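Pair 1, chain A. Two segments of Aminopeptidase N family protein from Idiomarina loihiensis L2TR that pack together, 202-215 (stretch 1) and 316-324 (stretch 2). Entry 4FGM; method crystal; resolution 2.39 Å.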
# COMPACT_ATOMS: atom_id res chain seq x y z
N ALA A 202 6.77 20.30 7.85
CA ALA A 202 8.16 20.66 7.61
C ALA A 202 8.94 19.42 7.17
O ALA A 202 9.78 19.50 6.27
CB ALA A 202 8.78 21.25 8.87
N ASP A 203 8.66 18.27 7.79
CA ASP A 203 9.34 17.05 7.39
C ASP A 203 8.89 16.59 6.00
O ASP A 203 9.71 16.13 5.19
CB ASP A 203 9.11 15.92 8.40
CG ASP A 203 9.86 16.15 9.70
OD1 ASP A 203 10.88 16.87 9.68
OD2 ASP A 203 9.44 15.59 10.74
N LEU A 204 7.60 16.73 5.70
CA LEU A 204 7.10 16.33 4.39
C LEU A 204 7.75 17.19 3.31
O LEU A 204 8.07 16.69 2.22
CB LEU A 204 5.57 16.45 4.33
CG LEU A 204 4.78 15.43 5.16
CD1 LEU A 204 3.27 15.69 5.02
CD2 LEU A 204 5.12 14.01 4.69
N ALA A 205 7.96 18.47 3.61
CA ALA A 205 8.59 19.38 2.66
C ALA A 205 9.97 18.83 2.31
O ALA A 205 10.36 18.84 1.14
CB ALA A 205 8.71 20.78 3.25
N LYS A 206 10.70 18.36 3.31
CA LYS A 206 12.03 17.81 3.08
C LYS A 206 11.95 16.56 2.22
O LYS A 206 12.64 16.46 1.20
CB LYS A 206 12.72 17.48 4.42
CG LYS A 206 13.55 18.63 4.96
CD LYS A 206 14.48 18.21 6.09
CE LYS A 206 13.78 18.20 7.44
NZ LYS A 206 14.73 17.86 8.55
N ILE A 207 11.10 15.62 2.61
CA ILE A 207 10.95 14.39 1.85
C ILE A 207 10.57 14.71 0.40
O ILE A 207 11.18 14.21 -0.55
CB ILE A 207 9.87 13.49 2.46
CG1 ILE A 207 10.32 13.03 3.85
CG2 ILE A 207 9.59 12.31 1.56
CD1 ILE A 207 9.23 12.37 4.67
N CYS A 208 9.56 15.56 0.23
CA CYS A 208 9.09 15.94 -1.10
C CYS A 208 10.14 16.63 -1.97
O CYS A 208 10.26 16.32 -3.16
CB CYS A 208 7.85 16.83 -0.98
SG CYS A 208 6.38 15.93 -0.40
N GLU A 209 10.88 17.57 -1.40
CA GLU A 209 11.91 18.25 -2.17
C GLU A 209 12.95 17.24 -2.62
O GLU A 209 13.41 17.28 -3.76
CB GLU A 209 12.54 19.38 -1.35
CG GLU A 209 11.67 20.63 -1.35
CD GLU A 209 12.21 21.75 -0.49
OE1 GLU A 209 12.58 21.49 0.68
OE2 GLU A 209 12.25 22.90 -0.98
N THR A 210 13.30 16.32 -1.73
CA THR A 210 14.27 15.29 -2.08
C THR A 210 13.80 14.50 -3.29
O THR A 210 14.58 14.19 -4.19
CB THR A 210 14.49 14.32 -0.90
OG1 THR A 210 15.14 15.01 0.16
CG2 THR A 210 15.34 13.15 -1.32
N GLN A 211 12.51 14.19 -3.34
CA GLN A 211 11.99 13.43 -4.47
C GLN A 211 11.94 14.24 -5.77
O GLN A 211 12.35 13.75 -6.83
CB GLN A 211 10.61 12.84 -4.12
CG GLN A 211 10.71 11.78 -3.01
CD GLN A 211 9.53 10.82 -2.96
OE1 GLN A 211 9.00 10.41 -3.99
NE2 GLN A 211 9.14 10.44 -1.74
N ILE A 212 11.46 15.48 -5.70
CA ILE A 212 11.41 16.33 -6.88
C ILE A 212 12.83 16.54 -7.41
O ILE A 212 13.04 16.54 -8.62
CB ILE A 212 10.76 17.69 -6.56
CG1 ILE A 212 9.30 17.48 -6.18
CG2 ILE A 212 10.86 18.59 -7.77
CD1 ILE A 212 8.64 18.71 -5.57
N SER A 213 13.79 16.73 -6.52
CA SER A 213 15.18 16.91 -6.93
C SER A 213 15.66 15.64 -7.62
O SER A 213 16.39 15.70 -8.60
CB SER A 213 16.09 17.18 -5.73
OG SER A 213 15.83 18.45 -5.16
N LEU A 214 15.23 14.49 -7.10
CA LEU A 214 15.64 13.21 -7.65
C LEU A 214 15.23 13.05 -9.12
O LEU A 214 16.05 12.68 -9.96
CB LEU A 214 15.05 12.07 -6.81
CG LEU A 214 15.46 10.63 -7.15
CD1 LEU A 214 15.28 9.76 -5.92
CD2 LEU A 214 14.64 10.11 -8.32
N PHE A 215 13.96 13.31 -9.41
CA PHE A 215 13.47 13.19 -10.78
C PHE A 215 13.75 14.48 -11.55
O PHE A 215 13.63 14.51 -12.78
CB PHE A 215 11.97 12.89 -10.79
CG PHE A 215 11.63 11.53 -10.25
CD1 PHE A 215 11.35 11.36 -8.90
CD2 PHE A 215 11.60 10.42 -11.09
CE1 PHE A 215 11.06 10.09 -8.39
CE2 PHE A 215 11.30 9.16 -10.59
CZ PHE A 215 11.03 8.99 -9.24
N TYR A 316 14.55 4.44 2.44
CA TYR A 316 15.85 4.98 2.09
C TYR A 316 15.85 6.51 1.95
O TYR A 316 16.70 7.19 2.52
CB TYR A 316 16.35 4.33 0.80
CG TYR A 316 17.74 4.78 0.40
CD1 TYR A 316 18.83 4.62 1.26
CD2 TYR A 316 17.96 5.41 -0.83
CE1 TYR A 316 20.10 5.07 0.91
CE2 TYR A 316 19.22 5.87 -1.20
CZ TYR A 316 20.29 5.70 -0.32
OH TYR A 316 21.54 6.16 -0.68
N LEU A 317 14.88 7.04 1.22
CA LEU A 317 14.79 8.49 1.03
C LEU A 317 14.56 9.22 2.36
O LEU A 317 14.82 10.42 2.48
CB LEU A 317 13.67 8.83 0.04
CG LEU A 317 13.94 8.36 -1.40
CD1 LEU A 317 12.84 8.90 -2.31
CD2 LEU A 317 15.32 8.87 -1.86
N LEU A 318 14.06 8.49 3.35
CA LEU A 318 13.81 9.06 4.67
C LEU A 318 15.15 9.35 5.35
O LEU A 318 15.28 10.30 6.12
CB LEU A 318 12.97 8.08 5.50
CG LEU A 318 11.62 8.57 6.05
CD1 LEU A 318 10.77 9.22 4.96
CD2 LEU A 318 10.89 7.38 6.63
N HIS A 319 16.14 8.51 5.05
CA HIS A 319 17.48 8.69 5.62
C HIS A 319 18.25 9.69 4.77
O HIS A 319 18.98 10.53 5.28
CB HIS A 319 18.25 7.37 5.63
CG HIS A 319 19.72 7.53 5.89
ND1 HIS A 319 20.21 7.98 7.10
CD2 HIS A 319 20.79 7.35 5.09
CE1 HIS A 319 21.53 8.07 7.04
NE2 HIS A 319 21.90 7.69 5.83
N THR A 320 18.05 9.59 3.46
CA THR A 320 18.71 10.45 2.49
C THR A 320 18.32 11.92 2.65
O THR A 320 19.10 12.81 2.35
CB THR A 320 18.40 9.98 1.06
OG1 THR A 320 19.61 9.56 0.44
CG2 THR A 320 17.76 11.07 0.24
N SER A 321 17.10 12.16 3.11
CA SER A 321 16.62 13.51 3.31
C SER A 321 16.97 13.97 4.72
O SER A 321 16.67 15.10 5.11
CB SER A 321 15.11 13.58 3.09
OG SER A 321 14.47 12.60 3.89
N GLY A 322 17.59 13.08 5.48
CA GLY A 322 17.97 13.42 6.84
C GLY A 322 16.90 13.35 7.91
O GLY A 322 17.03 13.98 8.95
N ILE A 323 15.83 12.60 7.66
CA ILE A 323 14.76 12.48 8.66
C ILE A 323 15.17 11.43 9.70
O ILE A 323 14.99 11.63 10.90
CB ILE A 323 13.42 12.06 8.01
CG1 ILE A 323 13.02 13.06 6.92
CG2 ILE A 323 12.33 11.98 9.06
CD1 ILE A 323 12.82 14.47 7.41
N ILE A 324 15.74 10.32 9.22
CA ILE A 324 16.19 9.25 10.10
C ILE A 324 17.67 8.93 9.86
O ILE A 324 18.16 9.05 8.73
CB ILE A 324 15.38 7.95 9.88
CG1 ILE A 324 15.59 7.45 8.46
CG2 ILE A 324 13.90 8.21 10.18
CD1 ILE A 324 15.01 6.09 8.19

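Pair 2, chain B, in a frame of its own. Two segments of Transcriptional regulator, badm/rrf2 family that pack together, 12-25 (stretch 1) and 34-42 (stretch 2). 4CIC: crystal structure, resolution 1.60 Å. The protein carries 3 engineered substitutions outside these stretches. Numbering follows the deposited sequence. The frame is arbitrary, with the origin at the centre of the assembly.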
# COMPACT_ATOMS: atom_id res chain seq x y z
N HIS B 12 -6.60 -10.13 -2.98
CA HIS B 12 -5.82 -11.33 -3.08
C HIS B 12 -6.61 -12.39 -3.84
O HIS B 12 -6.10 -13.00 -4.80
CB HIS B 12 -5.37 -11.85 -1.72
CG HIS B 12 -4.41 -12.99 -1.82
ND1 HIS B 12 -3.16 -12.84 -2.39
CD2 HIS B 12 -4.52 -14.30 -1.50
CE1 HIS B 12 -2.54 -14.01 -2.39
NE2 HIS B 12 -3.35 -14.91 -1.85
N TYR B 13 -7.87 -12.60 -3.46
CA TYR B 13 -8.66 -13.61 -4.17
C TYR B 13 -9.04 -13.20 -5.60
O TYR B 13 -9.13 -14.07 -6.49
CB TYR B 13 -9.88 -14.04 -3.34
CG TYR B 13 -9.48 -14.68 -2.02
CD1 TYR B 13 -8.19 -15.15 -1.82
CD2 TYR B 13 -10.39 -14.83 -0.99
CE1 TYR B 13 -7.81 -15.74 -0.61
CE2 TYR B 13 -10.02 -15.41 0.22
CZ TYR B 13 -8.73 -15.86 0.40
OH TYR B 13 -8.36 -16.44 1.59
N GLY B 14 -9.26 -11.91 -5.83
CA GLY B 14 -9.56 -11.41 -7.16
C GLY B 14 -8.44 -11.72 -8.13
O GLY B 14 -8.65 -12.30 -9.23
N VAL B 15 -7.22 -11.39 -7.72
CA VAL B 15 -6.06 -11.66 -8.55
C VAL B 15 -5.79 -13.16 -8.66
O VAL B 15 -5.49 -13.63 -9.76
CB VAL B 15 -4.83 -10.88 -8.06
CG1 VAL B 15 -3.59 -11.22 -8.90
CG2 VAL B 15 -5.13 -9.40 -8.14
N GLN B 16 -5.91 -13.90 -7.56
CA GLN B 16 -5.71 -15.36 -7.66
C GLN B 16 -6.67 -15.99 -8.66
O GLN B 16 -6.28 -16.86 -9.43
CB GLN B 16 -5.92 -16.06 -6.32
CG GLN B 16 -4.73 -15.99 -5.38
CD GLN B 16 -4.96 -16.84 -4.15
OE1 GLN B 16 -5.59 -16.41 -3.18
NE2 GLN B 16 -4.45 -18.07 -4.18
N ALA B 17 -7.93 -15.57 -8.62
CA ALA B 17 -8.94 -16.21 -9.48
C ALA B 17 -8.69 -15.84 -10.94
O ALA B 17 -8.82 -16.69 -11.84
CB ALA B 17 -10.33 -15.79 -9.05
N MET B 18 -8.31 -14.58 -11.17
CA MET B 18 -8.05 -14.12 -12.53
C MET B 18 -6.81 -14.80 -13.07
O MET B 18 -6.76 -15.15 -14.26
CB MET B 18 -7.90 -12.60 -12.59
CG MET B 18 -9.22 -11.85 -12.34
SD MET B 18 -10.37 -12.11 -13.75
CE MET B 18 -9.51 -11.28 -15.06
N PHE B 19 -5.82 -15.01 -12.21
CA PHE B 19 -4.61 -15.70 -12.66
C PHE B 19 -4.91 -17.17 -12.98
O PHE B 19 -4.40 -17.71 -13.96
CB PHE B 19 -3.46 -15.58 -11.65
CG PHE B 19 -2.20 -16.23 -12.12
CD1 PHE B 19 -1.53 -15.75 -13.24
CD2 PHE B 19 -1.72 -17.36 -11.49
CE1 PHE B 19 -0.37 -16.38 -13.71
CE2 PHE B 19 -0.58 -18.00 -11.96
CZ PHE B 19 0.10 -17.49 -13.07
N ASP B 20 -5.73 -17.81 -12.16
CA ASP B 20 -6.12 -19.20 -12.45
C ASP B 20 -6.81 -19.25 -13.82
O ASP B 20 -6.51 -20.14 -14.66
CB ASP B 20 -7.02 -19.74 -11.34
CG ASP B 20 -7.40 -21.22 -11.53
OD1 ASP B 20 -8.19 -21.52 -12.44
OD2 ASP B 20 -6.89 -22.06 -10.76
N LEU B 21 -7.72 -18.33 -14.08
CA LEU B 21 -8.31 -18.26 -15.43
C LEU B 21 -7.27 -18.03 -16.53
O LEU B 21 -7.34 -18.63 -17.61
CB LEU B 21 -9.41 -17.20 -15.49
CG LEU B 21 -10.65 -17.52 -14.67
CD1 LEU B 21 -11.57 -16.30 -14.59
CD2 LEU B 21 -11.41 -18.67 -15.37
N ALA B 22 -6.27 -17.18 -16.27
CA ALA B 22 -5.20 -16.97 -17.25
C ALA B 22 -4.45 -18.26 -17.56
O ALA B 22 -4.09 -18.53 -18.73
CB ALA B 22 -4.21 -15.87 -16.76
N GLN B 23 -4.20 -19.05 -16.52
CA GLN B 23 -3.50 -20.34 -16.66
C GLN B 23 -4.30 -21.34 -17.46
O GLN B 23 -3.73 -22.29 -17.99
CB GLN B 23 -3.21 -20.95 -15.29
CG GLN B 23 -2.11 -20.17 -14.56
CD GLN B 23 -1.73 -20.79 -13.22
OE1 GLN B 23 -2.52 -20.81 -12.28
NE2 GLN B 23 -0.49 -21.27 -13.12
N HIS B 24 -5.60 -21.13 -17.56
CA HIS B 24 -6.44 -22.06 -18.33
C HIS B 24 -7.02 -21.47 -19.61
O HIS B 24 -7.86 -22.10 -20.26
CB HIS B 24 -7.57 -22.58 -17.43
CG HIS B 24 -7.09 -23.43 -16.30
ND1 HIS B 24 -6.67 -22.90 -15.10
CD2 HIS B 24 -6.94 -24.77 -16.19
CE1 HIS B 24 -6.29 -23.88 -14.29
NE2 HIS B 24 -6.45 -25.02 -14.93
N PHE B 25 -6.56 -20.28 -19.98
CA PHE B 25 -7.16 -19.52 -21.08
C PHE B 25 -7.13 -20.29 -22.39
O PHE B 25 -8.13 -20.34 -23.09
CB PHE B 25 -6.44 -18.18 -21.22
CG PHE B 25 -7.06 -17.23 -22.22
CD1 PHE B 25 -8.41 -16.92 -22.17
CD2 PHE B 25 -6.27 -16.60 -23.17
CE1 PHE B 25 -8.97 -16.03 -23.09
CE2 PHE B 25 -6.81 -15.69 -24.07
CZ PHE B 25 -8.16 -15.41 -24.04
N SER B 34 -13.66 -25.71 -9.66
CA SER B 34 -12.28 -26.08 -9.93
C SER B 34 -11.31 -24.97 -9.54
O SER B 34 -10.21 -25.24 -9.05
CB SER B 34 -12.08 -26.50 -11.39
OG SER B 34 -12.09 -25.38 -12.27
N ILE B 35 -11.71 -23.73 -9.76
CA ILE B 35 -10.88 -22.58 -9.37
C ILE B 35 -10.74 -22.55 -7.85
O ILE B 35 -9.63 -22.39 -7.31
CB ILE B 35 -11.47 -21.25 -9.87
CG1 ILE B 35 -11.40 -21.17 -11.40
CG2 ILE B 35 -10.70 -20.05 -9.25
CD1 ILE B 35 -12.15 -19.97 -11.98
N ALA B 36 -11.86 -22.70 -7.17
CA ALA B 36 -11.87 -22.65 -5.71
C ALA B 36 -11.01 -23.77 -5.16
O ALA B 36 -10.31 -23.60 -4.17
CB ALA B 36 -13.29 -22.76 -5.18
N GLU B 37 -11.03 -24.92 -5.83
CA GLU B 37 -10.27 -26.07 -5.37
C GLU B 37 -8.77 -25.85 -5.54
O GLU B 37 -7.98 -26.17 -4.65
CB GLU B 37 -10.70 -27.32 -6.16
CG GLU B 37 -10.50 -28.62 -5.41
CD GLU B 37 -11.73 -29.01 -4.62
OE1 GLU B 37 -12.83 -29.07 -5.22
OE2 GLU B 37 -11.61 -29.25 -3.40
N ARG B 38 -8.37 -25.30 -6.68
CA ARG B 38 -6.96 -25.13 -6.97
C ARG B 38 -6.36 -24.01 -6.14
O ARG B 38 -5.18 -24.04 -5.79
CB ARG B 38 -6.74 -24.81 -8.44
CG ARG B 38 -6.88 -26.02 -9.36
CD ARG B 38 -6.49 -25.65 -10.79
NE ARG B 38 -7.44 -24.72 -11.39
CZ ARG B 38 -8.53 -25.09 -12.04
NH1 ARG B 38 -8.81 -26.39 -12.18
NH2 ARG B 38 -9.34 -24.18 -12.56
N GLN B 39 -7.16 -23.00 -5.83
CA GLN B 39 -6.65 -21.79 -5.19
C GLN B 39 -6.93 -21.71 -3.70
O GLN B 39 -6.49 -20.77 -3.03
CB GLN B 39 -7.19 -20.54 -5.89
CG GLN B 39 -6.80 -20.43 -7.37
CD GLN B 39 -5.30 -20.52 -7.59
OE1 GLN B 39 -4.51 -20.05 -6.78
NE2 GLN B 39 -4.91 -21.13 -8.70
N GLY B 40 -7.65 -22.69 -3.18
CA GLY B 40 -8.01 -22.71 -1.77
C GLY B 40 -8.89 -21.52 -1.43
O GLY B 40 -8.61 -20.77 -0.49
N LEU B 41 -9.94 -21.32 -2.21
CA LEU B 41 -10.87 -20.22 -1.99
C LEU B 41 -12.24 -20.76 -1.64
O LEU B 41 -12.61 -21.85 -2.05
CB LEU B 41 -11.00 -19.36 -3.24
CG LEU B 41 -9.69 -19.03 -3.96
CD1 LEU B 41 -9.97 -18.26 -5.23
CD2 LEU B 41 -8.76 -18.26 -3.03
N SER B 42 -13.00 -19.97 -0.89
CA SER B 42 -14.36 -20.38 -0.56
C SER B 42 -15.21 -20.13 -1.79
O SER B 42 -15.15 -19.07 -2.40
CB SER B 42 -14.89 -19.59 0.63
OG SER B 42 -16.09 -18.91 0.30
O HOH W 1 -2.17 -20.58 -9.72

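In both pairs a long helix is crossed by the last turn of a second helix, soon after whose end a glycine leaves helical geometry; the residue after the glycine comes down beside an earlier part of the long helix. The helix axes approach to 9.6 Å at 103° in pair 1 and to 10.1 Å at 110° in pair 2, and the central backbones superpose with an RMSD of 0.9 Å. The buried areas are similar, 477 and 511 Å², yet the side chains differ sharply.

The glycines, G322(A) and G40(B), coincide. Each is the first residue to leave helical geometry and has positive phi, which glycine tolerates best; at G322(A), part of a Schellman motif, a CB would jam against the preceding carbonyl. One residue later, I323(A) and L41(B) bring a branched aliphatic side chain against the long helix. I323(A) packs its CG1 4.1 Å from CG1 of I207(A), and its CD1 lies 3.9 Å from CE of K206(A), using the methylenes of an exposed lysine. Both I323(A) and L41(B) also touch the matched positions D203(A) and Y13(B), but the partners differ: I323(A) CD1 lies 3.8 Å from D203(A) OD1, whereas L41(B) places its CD2 over the ring face of Y13(B), 3.4 Å from Y13(B) CD1, a CH-pi contact.

The centre shows the greatest contrast. T210(A) matches D20(B), and both point toward the partner helix. T210(A) OG1 bonds to K206(A) O (3.1 Å) in its own helix, and its methyl CG2 packs 3.6 Å from T320(A) CG2. S321(A) likewise spends its hydroxyl on its own stretch, OG to L317(A) O at 2.6 Å; both hydroxyls donate locally, and no hydrogen bond crosses the interface. In pair 2, the matches of T320(A) and S321(A) are R38(B) and Q39(B), long enough to reach the buried carboxylate. R38(B) forms a two-pronged salt bridge, NE to D20(B) OD2 at 2.8 Å and NH2 to D20(B) OD1 at 2.9 Å, while Q39(B) NE2 donates to D20(B) OD2 at 3.0 Å. H24(B), where pair 1 has L214(A), lays its ring over a guanidinium face, with CE1 3.2 Å from R38(B) NE; its ND1 is anchored to D20(B) O at 2.8 Å.

Apolar packing also shifts between matched positions. L317(A) fits against Q211(A) CG with its CD1 (3.6 Å) and against L214(A) CD1 with its CD2 (4.2 Å). Its match, I35(B), places CD1 3.7 Å from L21(B) CD2 and CG2 4.3 Å from A17(B) CB. I207(A) reaches L318(A), CD1 to CD1 at 3.5 Å; the matching alanines, A17(B) and A36(B), make no such contact.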